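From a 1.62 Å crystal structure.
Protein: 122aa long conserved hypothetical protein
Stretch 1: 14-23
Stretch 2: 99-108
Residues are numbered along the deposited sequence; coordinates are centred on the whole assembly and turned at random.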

# COMPACT_ATOMS: atom_id res chain seq x y z
N ASP A 14 3.49 7.95 4.67
CA ASP A 14 3.55 7.45 3.29
C ASP A 14 2.29 7.98 2.54
O ASP A 14 2.38 8.33 1.36
CB ASP A 14 3.57 5.90 3.25
CG ASP A 14 4.89 5.34 3.72
OD1 ASP A 14 5.83 6.12 3.71
OD2 ASP A 14 4.94 4.14 4.02
N LEU A 15 1.07 7.95 3.16
CA LEU A 15 -0.15 8.51 2.51
C LEU A 15 0.02 9.96 2.23
O LEU A 15 -0.31 10.45 1.15
CB LEU A 15 -1.36 8.21 3.40
CG LEU A 15 -2.59 8.89 2.94
CD1 LEU A 15 -3.09 8.46 1.54
CD2 LEU A 15 -3.78 8.48 3.97
N GLU A 16 0.48 10.74 3.19
CA GLU A 16 0.70 12.18 2.95
C GLU A 16 1.63 12.37 1.83
O GLU A 16 1.38 13.27 1.01
CB GLU A 16 1.22 12.80 4.30
CG GLU A 16 1.52 14.29 4.09
CD GLU A 16 1.94 14.94 5.43
OE1 GLU A 16 1.20 14.75 6.49
OE2 GLU A 16 2.84 15.77 5.39
N GLU A 17 2.71 11.58 1.79
CA GLU A 17 3.69 11.80 0.67
C GLU A 17 3.07 11.34 -0.65
O GLU A 17 3.44 11.94 -1.64
CB GLU A 17 4.87 10.89 1.01
CG GLU A 17 5.72 11.55 2.16
CD GLU A 17 6.84 10.59 2.63
OE1 GLU A 17 6.94 9.45 2.27
OE2 GLU A 17 7.61 11.06 3.56
N ALA A 18 2.20 10.32 -0.63
CA ALA A 18 1.57 9.92 -1.93
C ALA A 18 0.72 11.03 -2.47
O ALA A 18 0.73 11.26 -3.67
CB ALA A 18 0.73 8.63 -1.65
N ARG A 19 -0.09 11.66 -1.59
CA ARG A 19 -0.88 12.80 -2.09
C ARG A 19 0.02 13.91 -2.59
O ARG A 19 -0.24 14.56 -3.62
CB ARG A 19 -1.77 13.38 -0.98
CG ARG A 19 -2.76 12.41 -0.45
CD ARG A 19 -3.64 13.23 0.49
NE ARG A 19 -4.46 12.43 1.41
CZ ARG A 19 -5.67 11.94 1.17
NH1 ARG A 19 -6.27 12.08 -0.01
NH2 ARG A 19 -6.38 11.41 2.21
N TYR A 20 1.13 14.19 -1.84
CA TYR A 20 2.04 15.25 -2.26
C TYR A 20 2.63 14.88 -3.68
O TYR A 20 2.82 15.73 -4.53
CB TYR A 20 3.15 15.38 -1.14
CG TYR A 20 4.10 16.48 -1.45
CD1 TYR A 20 5.44 16.14 -1.72
CD2 TYR A 20 3.75 17.76 -1.37
CE1 TYR A 20 6.45 17.03 -1.87
CE2 TYR A 20 4.81 18.79 -1.59
CZ TYR A 20 6.15 18.33 -1.84
OH TYR A 20 7.19 19.24 -2.16
N ALA A 21 3.02 13.62 -3.84
CA ALA A 21 3.58 13.24 -5.13
C ALA A 21 2.53 13.42 -6.20
O ALA A 21 2.85 13.93 -7.31
CB ALA A 21 3.98 11.72 -5.10
N LYS A 22 1.29 13.07 -5.95
CA LYS A 22 0.22 13.26 -7.04
C LYS A 22 0.14 14.75 -7.35
O LYS A 22 0.02 15.14 -8.53
CB LYS A 22 -1.10 12.69 -6.49
CG LYS A 22 -2.23 13.18 -7.43
CD LYS A 22 -3.56 12.75 -6.90
CE LYS A 22 -4.60 13.62 -7.76
NZ LYS A 22 -5.99 13.36 -7.43
N SER A 23 0.19 15.60 -6.32
CA SER A 23 0.12 17.07 -6.60
C SER A 23 1.18 17.56 -7.44
O SER A 23 0.99 18.52 -8.22
CB SER A 23 0.11 17.76 -5.22
OG SER A 23 -0.04 19.17 -5.38
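Stretch 2 (99-108) TERDADECIN

How does the second stretch lie on the first? Thr 99 is the N-cap, and residues 100–108 then form a helix running nearly antiparallel to helix 14–23, with 169° between their N-to-C directions and 10.4 Å between the axes at closest approach. The register pairs Ala 18 with Ile 107, CA to CA 6.7 Å, and Lys 22 with Ala 103, CA to CA 6.4 Å.

What fills the space between the backbones? Ile 107, with chi1 m (-77°) and chi2 t, is a knob among Leu 15, Ala 18, Arg 19 and Lys 22. The extended chi2 carries its CD1 along the first helix, to 3.7 Å from Ala 18 O and 4.0 Å from Lys 22 CB, while its CG2 lies 3.8 Å from Leu 15 CD1. Leu 15 (t, p) starts sideways, but its end comes nearer. Ile 107 CG2 also covers one face of the Arg 19 guanidinium, 4.2 Å from NH1.

Why is Lys 22 fully extended? With all four chi angles t, it reaches across the second helix as the reciprocal knob, among Glu 100, Ala 103, Asp 104 and Ile 107. Its CG passes 4.3 Å from Ala 103 CB, and its NZ donates to Asp 104 OD1 at 2.6 Å, a short salt bridge. Asp 104, in m (-68°), leaves its backbone sideways, yet its carboxylate comes nearer to meet the ammonium group. Glu 100 OE1 stays 4.0 Å from Lys 22 NZ, beyond a salt bridge; a water accepting from NZ and donating to OE1 links them.

How does the helix that carries these contacts begin? Thr 99, with chi1 p, places OG1 to accept a weak capping bond from Asp 102 N at 3.3 Å. Asp 102, in m, in turn accepts through its OD1 from Thr 99 N at 2.9 Å.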

# COMPACT_ATOMS: atom_id res chain seq x y z
N THR A 99 -0.78 7.43 -14.89
CA THR A 99 -1.72 8.54 -15.07
C THR A 99 -2.31 8.97 -13.78
O THR A 99 -2.11 8.29 -12.74
CB THR A 99 -2.98 8.09 -15.89
OG1 THR A 99 -3.63 7.01 -15.20
CG2 THR A 99 -2.42 7.56 -17.24
N GLU A 100 -2.98 10.09 -13.85
CA GLU A 100 -3.55 10.64 -12.60
C GLU A 100 -4.63 9.63 -12.03
O GLU A 100 -4.76 9.42 -10.83
CB GLU A 100 -4.18 12.01 -12.91
CG GLU A 100 -4.64 12.73 -11.62
CD GLU A 100 -4.87 14.24 -11.91
OE1 GLU A 100 -4.96 15.01 -10.95
OE2 GLU A 100 -4.94 14.63 -13.12
N ARG A 101 -5.40 8.94 -12.90
CA ARG A 101 -6.33 7.94 -12.39
C ARG A 101 -5.63 6.84 -11.60
O ARG A 101 -6.13 6.42 -10.59
CB ARG A 101 -7.13 7.33 -13.55
CG ARG A 101 -7.94 6.10 -13.11
CD ARG A 101 -8.88 5.58 -14.25
NE ARG A 101 -8.13 4.87 -15.28
CZ ARG A 101 -7.69 3.66 -15.19
NH1 ARG A 101 -7.87 2.88 -14.12
NH2 ARG A 101 -7.00 3.15 -16.20
N ASP A 102 -4.41 6.40 -12.00
CA ASP A 102 -3.73 5.37 -11.29
C ASP A 102 -3.41 5.95 -9.92
O ASP A 102 -3.56 5.25 -8.96
CB ASP A 102 -2.35 5.09 -11.95
CG ASP A 102 -2.47 4.55 -13.38
OD1 ASP A 102 -1.42 4.73 -14.12
OD2 ASP A 102 -3.49 3.89 -13.72
N ALA A 103 -2.92 7.18 -9.86
CA ALA A 103 -2.63 7.74 -8.53
C ALA A 103 -3.85 7.76 -7.63
O ALA A 103 -3.74 7.40 -6.46
CB ALA A 103 -2.04 9.11 -8.74
N ASP A 104 -4.97 8.20 -8.21
CA ASP A 104 -6.19 8.17 -7.39
C ASP A 104 -6.54 6.80 -6.96
O ASP A 104 -6.90 6.59 -5.78
CB ASP A 104 -7.44 8.76 -8.18
CG ASP A 104 -7.32 10.19 -8.43
OD1 ASP A 104 -6.38 10.88 -7.99
OD2 ASP A 104 -8.26 10.69 -9.15
N GLU A 105 -6.51 5.78 -7.82
CA GLU A 105 -6.91 4.42 -7.39
C GLU A 105 -5.94 3.87 -6.36
O GLU A 105 -6.35 3.19 -5.40
CB GLU A 105 -6.91 3.49 -8.63
CG GLU A 105 -8.06 3.93 -9.54
CD GLU A 105 -8.19 3.01 -10.80
OE1 GLU A 105 -7.37 2.11 -10.99
OE2 GLU A 105 -9.18 3.34 -11.52
N CYS A 106 -4.68 4.12 -6.54
CA CYS A 106 -3.69 3.63 -5.55
C CYS A 106 -3.87 4.42 -4.23
O CYS A 106 -3.90 3.71 -3.17
CB CYS A 106 -2.27 3.98 -6.00
SG CYS A 106 -1.76 2.82 -7.41
N ILE A 107 -3.99 5.74 -4.20
CA ILE A 107 -4.12 6.48 -2.94
C ILE A 107 -5.40 5.97 -2.25
O ILE A 107 -5.38 5.77 -1.03
CB ILE A 107 -4.16 7.95 -3.24
CG1 ILE A 107 -2.67 8.40 -3.55
CG2 ILE A 107 -4.63 8.73 -1.97
CD1 ILE A 107 -2.62 9.84 -4.19
N ASN A 108 -6.46 5.93 -3.02
CA ASN A 108 -7.72 5.52 -2.33
C ASN A 108 -7.76 4.13 -1.83
O ASN A 108 -8.44 3.86 -0.77
CB ASN A 108 -8.86 5.84 -3.34
CG ASN A 108 -8.99 7.30 -3.51
OD1 ASN A 108 -8.52 8.14 -2.77
ND2 ASN A 108 -9.75 7.67 -4.59
O HOH W 1 -7.24 15.13 -9.35
O HOH W 2 -2.01 15.98 -10.71